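PDB 3LWU: succinylglutamate desuccinylase/aspartoacylase from Shewanella frigidimarina, which binds a zinc ion and is probably a hydrolase acting on ester bonds. Local coordinates for residues A136-Q139 with H140-N143; C148-R151 with S152-E156; C305-K308 with D309-K312; C324-V327 with G328-L331. One frame throughout, in Å; residues are numbered along the deposited sequence.

Interaction 1: residues A136-Q139 with H140-N143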
ATOM      1  N   ALA A 136      41.590 -23.995 -14.507  1.00 29.12           N
ATOM      2  CA  ALA A 136      42.823 -24.153 -15.280  1.00 30.02           C
ATOM      3  C   ALA A 136      43.898 -23.160 -14.833  1.00 30.31           C
ATOM      4  O   ALA A 136      45.061 -23.534 -14.708  1.00 30.26           O
ATOM      5  CB  ALA A 136      42.541 -24.038 -16.808  1.00 29.44           C
ATOM      6  N   GLU A 137      43.497 -21.920 -14.535  1.00 31.12           N
ATOM      7  CA  GLU A 137      44.444 -20.875 -14.092  1.00 32.05           C
ATOM      8  C   GLU A 137      44.918 -21.030 -12.642  1.00 31.72           C
ATOM      9  O   GLU A 137      45.879 -20.384 -12.220  1.00 31.93           O
ATOM     10  CB  GLU A 137      43.821 -19.477 -14.268  1.00 32.39           C
ATOM     11  CG  GLU A 137      44.200 -18.794 -15.586  1.00 35.67           C
ATOM     12  CD  GLU A 137      43.144 -17.809 -16.071  1.00 38.80           C
ATOM     13  OE1 GLU A 137      42.694 -16.954 -15.262  1.00 41.63           O
ATOM     14  OE2 GLU A 137      42.766 -17.899 -17.265  1.00 42.05           O
ATOM     15  N   HIS A 138      44.232 -21.860 -11.864  1.00 31.62           N
ATOM     16  CA  HIS A 138      44.530 -21.963 -10.428  1.00 31.21           C
ATOM     17  C   HIS A 138      44.718 -23.402  -9.898  1.00 31.11           C
ATOM     18  O   HIS A 138      44.916 -23.581  -8.706  1.00 30.65           O
ATOM     19  CB  HIS A 138      43.443 -21.253  -9.622  1.00 30.97           C
ATOM     20  CG  HIS A 138      43.273 -19.794  -9.938  1.00 29.93           C
ATOM     21  ND1 HIS A 138      42.395 -19.339 -10.900  1.00 28.33           N
ATOM     22  CD2 HIS A 138      43.823 -18.689  -9.380  1.00 28.40           C
ATOM     23  CE1 HIS A 138      42.420 -18.018 -10.928  1.00 27.72           C
ATOM     24  NE2 HIS A 138      43.279 -17.598 -10.019  1.00 27.91           N
ATOM     25  N   GLN A 139      44.706 -24.403 -10.781  1.00 31.38           N
ATOM     26  CA  GLN A 139      44.828 -25.830 -10.389  1.00 31.51           C
ATOM     27  C   GLN A 139      46.129 -26.157  -9.640  1.00 30.52           C
ATOM     28  O   GLN A 139      46.161 -27.055  -8.800  1.00 30.66           O
ATOM     29  CB  GLN A 139      44.687 -26.761 -11.618  1.00 32.02           C
ATOM     30  CG  GLN A 139      45.956 -26.880 -12.512  1.00 34.28           C
ATOM     31  CD  GLN A 139      45.686 -27.515 -13.907  1.00 37.32           C
ATOM     32  OE1 GLN A 139      46.158 -28.608 -14.189  1.00 37.30           O
ATOM     33  NE2 GLN A 139      44.941 -26.815 -14.772  1.00 38.50           N
ATOM     34  N   HIS A 140      47.194 -25.433  -9.961  1.00 29.71           N
ATOM     35  CA  HIS A 140      48.524 -25.640  -9.343  1.00 28.94           C
ATOM     36  C   HIS A 140      48.549 -25.329  -7.834  1.00 27.08           C
ATOM     37  O   HIS A 140      49.439 -25.793  -7.120  1.00 26.23           O
ATOM     38  CB  HIS A 140      49.571 -24.763 -10.052  1.00 29.27           C
ATOM     39  CG  HIS A 140      49.179 -23.311 -10.118  1.00 32.50           C
ATOM     40  ND1 HIS A 140      49.509 -22.401  -9.133  1.00 33.38           N
ATOM     41  CD2 HIS A 140      48.427 -22.631 -11.025  1.00 34.34           C
ATOM     42  CE1 HIS A 140      49.007 -21.216  -9.448  1.00 33.49           C
ATOM     43  NE2 HIS A 140      48.338 -21.332 -10.583  1.00 34.25           N
ATOM     44  N   LEU A 141      47.604 -24.511  -7.370  1.00 25.49           N
ATOM     45  CA  LEU A 141      47.486 -24.163  -5.947  1.00 24.34           C
ATOM     46  C   LEU A 141      47.057 -25.386  -5.107  1.00 23.09           C
ATOM     47  O   LEU A 141      46.381 -26.282  -5.621  1.00 23.13           O
ATOM     48  CB  LEU A 141      46.462 -23.027  -5.766  1.00 24.35           C
ATOM     49  CG  LEU A 141      46.730 -21.635  -6.384  1.00 25.17           C
ATOM     50  CD1 LEU A 141      45.542 -20.683  -6.051  1.00 21.48           C
ATOM     51  CD2 LEU A 141      48.078 -21.028  -5.944  1.00 24.01           C
ATOM     52  N   THR A 142      47.456 -25.438  -3.830  1.00 21.75           N
ATOM     53  CA  THR A 142      46.906 -26.443  -2.908  1.00 20.43           C
ATOM     54  C   THR A 142      45.411 -26.255  -2.741  1.00 20.49           C
ATOM     55  O   THR A 142      44.871 -25.189  -3.090  1.00 20.97           O
ATOM     56  CB  THR A 142      47.472 -26.366  -1.477  1.00 20.73           C
ATOM     57  OG1 THR A 142      47.123 -25.101  -0.882  1.00 14.20           O
ATOM     58  CG2 THR A 142      48.997 -26.689  -1.446  1.00 19.26           C
ATOM     59  N   ASN A 143      44.729 -27.250  -2.185  1.00 19.99           N
ATOM     60  CA  ASN A 143      43.294 -27.067  -1.882  1.00 21.21           C
ATOM     61  C   ASN A 143      42.997 -25.784  -1.053  1.00 21.01           C
ATOM     62  O   ASN A 143      42.035 -25.053  -1.346  1.00 20.39           O
ATOM     63  CB  ASN A 143      42.709 -28.295  -1.167  1.00 21.33           C
ATOM     64  CG  ASN A 143      42.455 -29.476  -2.102  1.00 22.56           C
ATOM     65  OD1 ASN A 143      42.746 -29.455  -3.312  1.00 20.76           O
ATOM     66  ND2 ASN A 143      41.905 -30.532  -1.528  1.00 25.15           N
TER

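Interaction 2: residues C148-R151 with S152-E156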
ATOM      1  N   CYS A 148      41.129 -20.055  -0.999  1.00 20.09           N
ATOM      2  CA  CYS A 148      41.388 -18.642  -0.698  0.70 21.16           C
ATOM      3  C   CYS A 148      41.303 -17.761  -1.939  1.00 21.03           C
ATOM      4  O   CYS A 148      40.675 -16.694  -1.909  1.00 20.88           O
ATOM      5  CB  CYS A 148      42.754 -18.464  -0.052  0.70 21.80           C
ATOM      6  SG  CYS A 148      43.187 -16.744   0.245  0.70 24.61           S
ATOM      7  N   ALA A 149      41.917 -18.187  -3.049  1.00 20.55           N
ATOM      8  CA  ALA A 149      41.816 -17.405  -4.300  1.00 20.49           C
ATOM      9  C   ALA A 149      40.369 -17.265  -4.772  1.00 20.76           C
ATOM     10  O   ALA A 149      39.912 -16.182  -5.151  1.00 20.63           O
ATOM     11  CB  ALA A 149      42.648 -18.015  -5.397  1.00 20.43           C
ATOM     12  N   TYR A 150      39.647 -18.375  -4.731  1.00 21.06           N
ATOM     13  CA  TYR A 150      38.265 -18.417  -5.164  1.00 21.29           C
ATOM     14  C   TYR A 150      37.388 -17.497  -4.337  1.00 21.30           C
ATOM     15  O   TYR A 150      36.520 -16.867  -4.885  1.00 22.09           O
ATOM     16  CB  TYR A 150      37.720 -19.841  -5.080  1.00 21.40           C
ATOM     17  CG  TYR A 150      36.513 -20.132  -5.941  1.00 20.41           C
ATOM     18  CD1 TYR A 150      36.626 -20.181  -7.321  1.00 21.03           C
ATOM     19  CD2 TYR A 150      35.283 -20.436  -5.380  1.00 19.13           C
ATOM     20  CE1 TYR A 150      35.525 -20.468  -8.139  1.00 20.59           C
ATOM     21  CE2 TYR A 150      34.169 -20.733  -6.191  1.00 19.68           C
ATOM     22  CZ  TYR A 150      34.309 -20.740  -7.563  1.00 19.52           C
ATOM     23  OH  TYR A 150      33.264 -21.051  -8.375  1.00 17.08           O
ATOM     24  N   ARG A 151      37.609 -17.436  -3.033  1.00 21.97           N
ATOM     25  CA  ARG A 151      36.853 -16.550  -2.156  1.00 23.12           C
ATOM     26  C   ARG A 151      37.153 -15.085  -2.460  1.00 23.18           C
ATOM     27  O   ARG A 151      36.222 -14.263  -2.501  1.00 22.65           O
ATOM     28  CB  ARG A 151      37.111 -16.862  -0.666  1.00 23.83           C
ATOM     29  CG  ARG A 151      36.609 -15.829   0.317  1.00 25.11           C
ATOM     30  CD  ARG A 151      36.718 -16.333   1.771  1.00 29.65           C
ATOM     31  NE  ARG A 151      35.696 -17.353   2.077  1.00 33.54           N
ATOM     32  CZ  ARG A 151      35.915 -18.675   2.149  1.00 35.85           C
ATOM     33  NH1 ARG A 151      37.125 -19.175   1.960  1.00 34.49           N
ATOM     34  NH2 ARG A 151      34.908 -19.511   2.419  1.00 38.03           N
ATOM     35  N   SER A 152      38.428 -14.746  -2.658  1.00 23.09           N
ATOM     36  CA  SER A 152      38.778 -13.365  -3.058  1.00 23.79           C
ATOM     37  C   SER A 152      38.051 -12.932  -4.313  1.00 23.35           C
ATOM     38  O   SER A 152      37.635 -11.781  -4.402  1.00 23.50           O
ATOM     39  CB  SER A 152      40.256 -13.192  -3.334  1.00 23.63           C
ATOM     40  OG  SER A 152      40.981 -13.653  -2.225  1.00 27.28           O
HETATM   41  N   MSE A 153      37.928 -13.845  -5.275  1.00 23.22           N
HETATM   42  CA  MSE A 153      37.272 -13.543  -6.537  1.00 23.19           C
HETATM   43  C   MSE A 153      35.791 -13.317  -6.318  1.00 22.89           C
HETATM   44  O   MSE A 153      35.237 -12.361  -6.871  1.00 22.83           O
HETATM   45  CB  MSE A 153      37.479 -14.651  -7.569  1.00 23.52           C
HETATM   46  CG  MSE A 153      36.729 -14.397  -8.878  1.00 24.48           C
HETATM   47 SE   MSE A 153      34.982 -15.208  -8.943  0.75 27.37          SE
HETATM   48  CE  MSE A 153      35.540 -17.101  -8.803  1.00 27.74           C
ATOM     49  N   LEU A 154      35.147 -14.186  -5.524  1.00 22.11           N
ATOM     50  CA  LEU A 154      33.720 -14.017  -5.220  1.00 21.43           C
ATOM     51  C   LEU A 154      33.454 -12.673  -4.514  1.00 21.38           C
ATOM     52  O   LEU A 154      32.506 -11.982  -4.894  1.00 20.33           O
ATOM     53  CB  LEU A 154      33.123 -15.200  -4.416  1.00 21.05           C
ATOM     54  CG  LEU A 154      33.119 -16.595  -5.097  1.00 20.53           C
ATOM     55  CD1 LEU A 154      32.721 -17.712  -4.150  1.00 17.54           C
ATOM     56  CD2 LEU A 154      32.231 -16.650  -6.345  1.00 17.91           C
ATOM     57  N   VAL A 155      34.287 -12.289  -3.544  1.00 21.07           N
ATOM     58  CA  VAL A 155      34.133 -10.992  -2.894  1.00 22.14           C
ATOM     59  C   VAL A 155      34.322  -9.824  -3.889  1.00 23.21           C
ATOM     60  O   VAL A 155      33.470  -8.974  -4.003  1.00 23.30           O
ATOM     61  CB  VAL A 155      35.034 -10.851  -1.643  1.00 22.74           C
ATOM     62  CG1 VAL A 155      34.824  -9.494  -0.953  1.00 21.50           C
ATOM     63  CG2 VAL A 155      34.748 -11.986  -0.647  1.00 21.50           C
ATOM     64  N   GLU A 156      35.385  -9.823  -4.681  1.00 24.79           N
ATOM     65  CA  GLU A 156      35.674  -8.680  -5.576  1.00 25.58           C
ATOM     66  C   GLU A 156      34.639  -8.461  -6.676  1.00 25.38           C
ATOM     67  O   GLU A 156      34.294  -7.309  -6.983  1.00 23.86           O
ATOM     68  CB  GLU A 156      37.069  -8.816  -6.208  1.00 26.17           C
ATOM     69  CG  GLU A 156      38.168  -8.705  -5.137  1.00 30.75           C
ATOM     70  CD  GLU A 156      39.560  -9.154  -5.563  1.00 34.87           C
ATOM     71  OE1 GLU A 156      39.812  -9.370  -6.790  1.00 39.58           O
ATOM     72  OE2 GLU A 156      40.409  -9.281  -4.638  1.00 38.15           O
TER

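Interaction 3: residues C305-K308 with D309-K312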
ATOM      1  N   CYS A 305      11.925 -33.590   3.244  1.00 19.15           N
ATOM      2  CA  CYS A 305      11.487 -33.977   1.907  1.00 19.82           C
ATOM      3  C   CYS A 305      12.319 -33.263   0.863  1.00 19.56           C
ATOM      4  O   CYS A 305      12.961 -32.267   1.149  1.00 19.18           O
ATOM      5  CB  CYS A 305       9.993 -33.698   1.677  1.00 19.84           C
ATOM      6  SG  CYS A 305       9.568 -32.029   1.305  1.00 22.71           S
ATOM      7  N   TYR A 306      12.337 -33.782  -0.347  1.00 20.55           N
ATOM      8  CA  TYR A 306      13.053 -33.113  -1.421  1.00 21.49           C
ATOM      9  C   TYR A 306      12.179 -31.925  -1.829  1.00 20.78           C
ATOM     10  O   TYR A 306      10.960 -31.971  -1.660  1.00 19.92           O
ATOM     11  CB  TYR A 306      13.331 -34.074  -2.582  1.00 22.25           C
ATOM     12  CG  TYR A 306      14.298 -35.181  -2.201  1.00 26.36           C
ATOM     13  CD1 TYR A 306      15.657 -34.952  -2.192  1.00 28.57           C
ATOM     14  CD2 TYR A 306      13.844 -36.436  -1.794  1.00 30.72           C
ATOM     15  CE1 TYR A 306      16.544 -35.919  -1.800  1.00 31.68           C
ATOM     16  CE2 TYR A 306      14.728 -37.428  -1.414  1.00 33.21           C
ATOM     17  CZ  TYR A 306      16.084 -37.161  -1.424  1.00 33.78           C
ATOM     18  OH  TYR A 306      16.995 -38.120  -1.056  1.00 35.10           O
ATOM     19  N   LEU A 307      12.819 -30.861  -2.333  1.00 20.60           N
ATOM     20  CA  LEU A 307      12.153 -29.612  -2.669  1.00 20.05           C
ATOM     21  C   LEU A 307      11.009 -29.828  -3.637  1.00 20.57           C
ATOM     22  O   LEU A 307       9.939 -29.224  -3.480  1.00 20.65           O
ATOM     23  CB  LEU A 307      13.145 -28.609  -3.246  1.00 19.92           C
ATOM     24  CG  LEU A 307      12.594 -27.231  -3.594  1.00 20.82           C
ATOM     25  CD1 LEU A 307      12.132 -26.517  -2.330  1.00 20.62           C
ATOM     26  CD2 LEU A 307      13.628 -26.384  -4.363  1.00 23.56           C
ATOM     27  N   LYS A 308      11.226 -30.690  -4.630  1.00 21.29           N
ATOM     28  CA  LYS A 308      10.200 -31.022  -5.628  1.00 22.62           C
ATOM     29  C   LYS A 308       8.904 -31.591  -5.010  1.00 22.07           C
ATOM     30  O   LYS A 308       7.848 -31.534  -5.650  1.00 23.09           O
ATOM     31  CB  LYS A 308      10.744 -32.015  -6.685  1.00 22.40           C
ATOM     32  CG  LYS A 308      11.025 -33.442  -6.144  1.00 25.01           C
ATOM     33  CD  LYS A 308      11.609 -34.416  -7.242  1.00 28.89           C
ATOM     34  CE  LYS A 308      12.251 -35.672  -6.587  1.00 31.49           C
ATOM     35  NZ  LYS A 308      12.893 -36.694  -7.532  1.00 32.51           N
ATOM     36  N   ASP A 309       8.994 -32.149  -3.800  1.00 20.73           N
ATOM     37  CA  ASP A 309       7.828 -32.684  -3.099  1.00 20.37           C
ATOM     38  C   ASP A 309       7.132 -31.669  -2.160  1.00 20.16           C
ATOM     39  O   ASP A 309       6.157 -32.028  -1.490  1.00 20.51           O
ATOM     40  CB  ASP A 309       8.218 -33.935  -2.318  1.00 20.33           C
ATOM     41  CG  ASP A 309       8.600 -35.095  -3.227  1.00 21.34           C
ATOM     42  OD1 ASP A 309       8.016 -35.187  -4.311  1.00 22.93           O
ATOM     43  OD2 ASP A 309       9.463 -35.921  -2.866  1.00 22.97           O
ATOM     44  N   TYR A 310       7.614 -30.424  -2.120  1.00 19.24           N
ATOM     45  CA  TYR A 310       7.072 -29.374  -1.243  1.00 19.60           C
ATOM     46  C   TYR A 310       6.173 -28.554  -2.152  1.00 20.28           C
ATOM     47  O   TYR A 310       6.656 -28.031  -3.144  1.00 20.12           O
ATOM     48  CB  TYR A 310       8.218 -28.518  -0.714  1.00 18.76           C
ATOM     49  CG  TYR A 310       7.894 -27.428   0.283  1.00 18.71           C
ATOM     50  CD1 TYR A 310       6.977 -27.625   1.308  1.00 16.51           C
ATOM     51  CD2 TYR A 310       8.582 -26.209   0.243  1.00 16.97           C
ATOM     52  CE1 TYR A 310       6.708 -26.628   2.237  1.00 16.24           C
ATOM     53  CE2 TYR A 310       8.336 -25.220   1.152  1.00 15.64           C
ATOM     54  CZ  TYR A 310       7.410 -25.439   2.174  1.00 17.85           C
ATOM     55  OH  TYR A 310       7.163 -24.452   3.072  1.00 17.95           O
ATOM     56  N   LYS A 311       4.881 -28.453  -1.829  1.00 21.34           N
ATOM     57  CA  LYS A 311       3.860 -28.009  -2.798  1.00 22.27           C
ATOM     58  C   LYS A 311       3.041 -26.873  -2.280  1.00 21.06           C
ATOM     59  O   LYS A 311       2.675 -26.833  -1.102  1.00 19.94           O
ATOM     60  CB  LYS A 311       2.888 -29.164  -3.143  1.00 23.08           C
ATOM     61  CG  LYS A 311       3.507 -30.340  -3.943  1.00 28.11           C
ATOM     62  CD  LYS A 311       3.751 -29.949  -5.417  1.00 32.27           C
ATOM     63  CE  LYS A 311       3.625 -31.148  -6.358  1.00 35.82           C
ATOM     64  NZ  LYS A 311       4.878 -31.963  -6.325  1.00 35.99           N
ATOM     65  N   LYS A 312       2.700 -25.957  -3.181  1.00 20.89           N
ATOM     66  CA  LYS A 312       1.832 -24.849  -2.856  1.00 20.27           C
ATOM     67  C   LYS A 312       0.392 -25.186  -3.205  1.00 18.41           C
ATOM     68  O   LYS A 312       0.074 -25.476  -4.345  1.00 18.25           O
ATOM     69  CB  LYS A 312       2.213 -23.633  -3.660  1.00 21.58           C
ATOM     70  CG  LYS A 312       3.617 -23.137  -3.491  1.00 26.75           C
ATOM     71  CD  LYS A 312       3.838 -21.777  -4.245  1.00 32.59           C
ATOM     72  CE  LYS A 312       2.875 -20.683  -3.776  1.00 33.23           C
ATOM     73  NZ  LYS A 312       3.168 -20.247  -2.396  1.00 34.66           N
TER
HETATM   74  O   HOH W   1      10.658 -36.245  -0.603  1.00 13.22           O

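Interaction 4: residues C324-V327 with G328-L331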
ATOM      1  N   CYS A 324      -7.909 -25.276   9.240  1.00 17.70           N
ATOM      2  CA  CYS A 324      -8.115 -26.404  10.140  1.00 19.32           C
ATOM      3  C   CYS A 324      -6.842 -27.159  10.427  1.00 18.29           C
ATOM      4  O   CYS A 324      -6.660 -27.652  11.516  1.00 17.88           O
ATOM      5  CB  CYS A 324      -9.112 -27.403   9.539  1.00 20.16           C
ATOM      6  SG  CYS A 324     -10.644 -26.654   9.193  1.00 27.63           S
ATOM      7  N   ALA A 325      -5.971 -27.317   9.445  1.00 17.88           N
ATOM      8  CA  ALA A 325      -4.799 -28.178   9.649  1.00 17.88           C
ATOM      9  C   ALA A 325      -3.739 -27.383  10.359  1.00 18.12           C
ATOM     10  O   ALA A 325      -3.323 -26.320   9.878  1.00 18.52           O
ATOM     11  CB  ALA A 325      -4.255 -28.693   8.330  1.00 17.52           C
ATOM     12  N   SER A 326      -3.254 -27.922  11.466  1.00 18.54           N
ATOM     13  CA  SER A 326      -2.137 -27.319  12.212  1.00 19.01           C
ATOM     14  C   SER A 326      -0.806 -27.426  11.483  1.00 18.63           C
ATOM     15  O   SER A 326      -0.429 -28.489  10.992  1.00 17.45           O
ATOM     16  CB  SER A 326      -1.970 -28.040  13.559  1.00 19.93           C
ATOM     17  OG  SER A 326      -3.112 -27.862  14.371  1.00 20.34           O
ATOM     18  N   VAL A 327      -0.049 -26.344  11.473  1.00 18.55           N
ATOM     19  CA  VAL A 327       1.282 -26.381  10.873  1.00 18.50           C
ATOM     20  C   VAL A 327       2.205 -27.284  11.689  1.00 18.78           C
ATOM     21  O   VAL A 327       2.104 -27.324  12.907  1.00 18.64           O
ATOM     22  CB  VAL A 327       1.859 -24.962  10.729  1.00 18.64           C
ATOM     23  CG1 VAL A 327       1.031 -24.205   9.707  1.00 18.03           C
ATOM     24  CG2 VAL A 327       1.958 -24.181  12.140  1.00 16.78           C
ATOM     25  N   GLY A 328       3.068 -28.038  11.016  1.00 19.17           N
ATOM     26  CA  GLY A 328       3.992 -28.900  11.696  1.00 19.53           C
ATOM     27  C   GLY A 328       3.469 -30.266  12.135  1.00 20.76           C
ATOM     28  O   GLY A 328       4.229 -31.016  12.741  1.00 22.21           O
ATOM     29  N   GLU A 329       2.211 -30.606  11.834  1.00 20.69           N
ATOM     30  CA  GLU A 329       1.585 -31.897  12.224  0.50 21.06           C
ATOM     31  C   GLU A 329       1.188 -32.672  10.969  1.00 20.56           C
ATOM     32  O   GLU A 329       0.664 -32.068  10.035  1.00 20.64           O
ATOM     33  CB  GLU A 329       0.278 -31.658  13.006  0.50 21.34           C
ATOM     34  CG  GLU A 329       0.355 -31.771  14.533  0.50 23.44           C
ATOM     35  CD  GLU A 329      -0.985 -31.463  15.210  0.50 26.49           C
ATOM     36  OE1 GLU A 329      -2.040 -31.979  14.747  0.50 27.46           O
ATOM     37  OE2 GLU A 329      -0.976 -30.691  16.203  0.50 28.59           O
ATOM     38  N   PRO A 330       1.400 -34.003  10.939  1.00 20.24           N
ATOM     39  CA  PRO A 330       0.915 -34.789   9.799  1.00 19.78           C
ATOM     40  C   PRO A 330      -0.581 -34.659   9.523  1.00 19.40           C
ATOM     41  O   PRO A 330      -1.395 -34.584  10.459  1.00 19.38           O
ATOM     42  CB  PRO A 330       1.234 -36.239  10.200  1.00 20.16           C
ATOM     43  CG  PRO A 330       2.413 -36.141  11.096  1.00 21.79           C
ATOM     44  CD  PRO A 330       2.391 -34.755  11.734  1.00 20.67           C
ATOM     45  N   LEU A 331      -0.929 -34.624   8.239  1.00 19.12           N
ATOM     46  CA  LEU A 331      -2.316 -34.556   7.807  1.00 19.07           C
ATOM     47  C   LEU A 331      -2.589 -35.713   6.859  1.00 19.12           C
ATOM     48  O   LEU A 331      -2.169 -35.703   5.698  1.00 19.89           O
ATOM     49  CB  LEU A 331      -2.623 -33.228   7.128  1.00 18.34           C
ATOM     50  CG  LEU A 331      -4.104 -32.920   6.890  1.00 18.01           C
ATOM     51  CD1 LEU A 331      -4.868 -32.601   8.226  1.00 17.57           C
ATOM     52  CD2 LEU A 331      -4.218 -31.781   5.878  1.00 15.40           C
TER
HETATM   53  O   HOH W   2      -1.781 -30.722  10.007  1.00 18.90           O

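Interaction 1: residues A136-Q139 with H140-N143
His-140 folds its imidazole back over the chain it has just left, so that NE2 donates to the carbonyl O of Glu-137 at 3.1 Å. The bond is bent, with an N-H...O angle of 136°, and the acceptor lies near the ring edge but somewhat off its plane. A first torsion of 53°, which sets CG between the backbone N and the carbonyl carbon, puts the ring there. One face of the same ring lies against the carbonyl O of His-138. That oxygen accepts a hydrogen bond from the backbone N of Leu-141 at 3.1 Å, the donor standing above the carbonyl plane. Leu-141 lays its isobutyl group against the same carbonyl, CG 3.5 Å from the O of His-138; its CD1 lies at the edge of the His-138 ring, near its plane, and 4.2 Å from CB of His-138. ND1 of His-138 bonds to the carbonyl O of Trp-134, and its ring stacks on that of Trp-134. An extended Gln-139 side chain runs back along the helix, NE2 reaching the O of Ala-136 at 3.3 Å in the carbonyl plane, on a lone pair. Arg-250 binds the carbonyl O atoms of Gln-139 and Leu-141. Thr-142 is the N-cap, its OG1 accepting from the N of Glu-145. A type I beta turn from His-138 to Leu-141 thus links helix 131-138 to the N-capped start of helix 143-160.

Interaction 2: residues C148-R151 with S152-E156
Ser-152 grips the carbonyl O of Cys-148 twice, through its backbone N at 3.1 Å and through its OG at 3.1 Å, the two donors arriving from opposite faces of the carbonyl plane. With OG beside its own backbone N (chi1 -53°), the hydroxyl folds back along the helix to the oxygen four residues earlier. The other polar links are the regular i to i+4 bonds of an alpha helix: Met-153 N to Ala-149 O, Leu-154 N to Tyr-150 O, and Val-155 N to Arg-151 O at 3.0 Å.

Apolar contact centres on the Tyr-150 ring. Selenomethionine Met-153 lies alongside it and bends its chain to bring CE within 3.4 Å of CE1 of Tyr-150, while Leu-154 CD1 comes in obliquely, 3.9 Å from CE2 of Tyr-150. Replacing Tyr-150 by an alanine is likely to leave the Met-153 methyl and Leu-154 CD1 without their shared surface and the carbonyl O of Pro-237 without the phenol that binds it.

Around this face of helix 143-160, Trp-134 of helix 131-138 and Trp-238 of helix 230-247 each meet the Tyr-150 ring edge-to-face, and Arg-151 reaches the carbonyl O atoms of His-183 and Ala-185, just before strand 187-194.

Interaction 3: residues C305-K308 with D309-K312
Cys-305 turns its SG toward the returning chain, where it rests 4.3 Å from CB of Tyr-310 and as far from CB of Asp-309. Next, Tyr-306 offers backbone atoms at both ends: its O accepts a hydrogen bond from the N of Asp-309 at 2.9 Å, the donor well above the carbonyl plane, and its N donates to a water that in turn donates to OD2 of Asp-309 at 2.6 Å. The carboxylate stands over the start of the turn because CG of Asp-309 lies beside its own backbone N (chi1 -67°). A leucine in its place would probably leave this water without its acceptor and the N of Tyr-306 less firmly tied to the turn, and would give up the weak bond that OD1 accepts from ND2 of Asn-384. The Asp-309 N to Tyr-306 O bond belongs to a short 3-10 turn that joins strand 303-306 to strand 310-314, the first pairing with strand 218-222 and the second, antiparallel, with strand 377-382. Leu-307 continues the turn, its O taking the N of Tyr-310 at 2.9 Å, while its CD1 comes up to the edge of the Tyr-310 ring, 4.4 Å from CD2. That ring leads away from the turn, and its OH bonds to an unidentified ligand, with the zinc ion about 11 Å from the side chain. Lys-308 runs beside Asp-309, its aliphatic CG 3.9 Å from OD1. NZ of Lys-311, its chain bent at three torsions, donates to the carbonyl O of Lys-308 at 3.1 Å, in the carbonyl plane; Lys-311 also packs on Phe-166 of a second subunit.

Interaction 4: residues C324-V327 with G328-L331
Glu-329 curls back over Ser-326, and its atoms meet that residue from CB outward. CB lies 3.8 Å from the carbonyl O of Ser-326, the oxygen that also takes a weak bond from the backbone N of Glu-329, 3.5 Å away. Beyond CG the chain runs extended (chi2 178°), and the carboxylate comes to rest beside the serine CB: CD is 3.9 Å from it, and OE1 and OE2 stand on the same methylene. At the tip, OE2 is 4.0 Å from OG of Ser-326, too far for a direct bond. Two conformers were modelled for Glu-329, so the placing of its carboxylate is doubtful. Within the bend, a water donates to the O of Ser-326 at 2.8 Å and to the O of Glu-329 at 2.8 Å, bridging the two carbonyls where the direct backbone bond is long. At the open end of the loop, Leu-331 aims its isobutyl group at Ala-325, CD2 lying 3.9 Å from CB and CD1 almost as near. Pro-363 and Leu-337 cover both residues. At the apex, Gly-328 adopts phi 83° and psi 2°; a side chain there would collide with the carbonyl O of Val-327. Its own O accepts from the OH of Tyr-218, as that of Ala-325 does from Tyr-379. An extended Val-327 followed by a glycine of positive phi at the third position is characteristic of a type II beta turn, here from Ser-326 to Glu-329 in the loop between strands 319-323 and 336-341.

Overall arrangement
Interactions 1 and 2 are the only pair that touch: Leu-141 and His-138 pack on Ala-149, so the turn and the helix it leads into share one apolar seam. Interaction 2 is partly buried and mixes regular helix bonds with aromatic packing, whereas the other three lie at the surface. Interaction 1 relies on side chains folded back onto carbonyls, interaction 3 on a 3-10 turn with a water and a lysine tie, and interaction 4 on a weakly bonded, water-bridged turn. Interactions 3 and 4, centres 16 Å apart, serve beta connections; interaction 4 lies across the chain's centre from interactions 1 and 2.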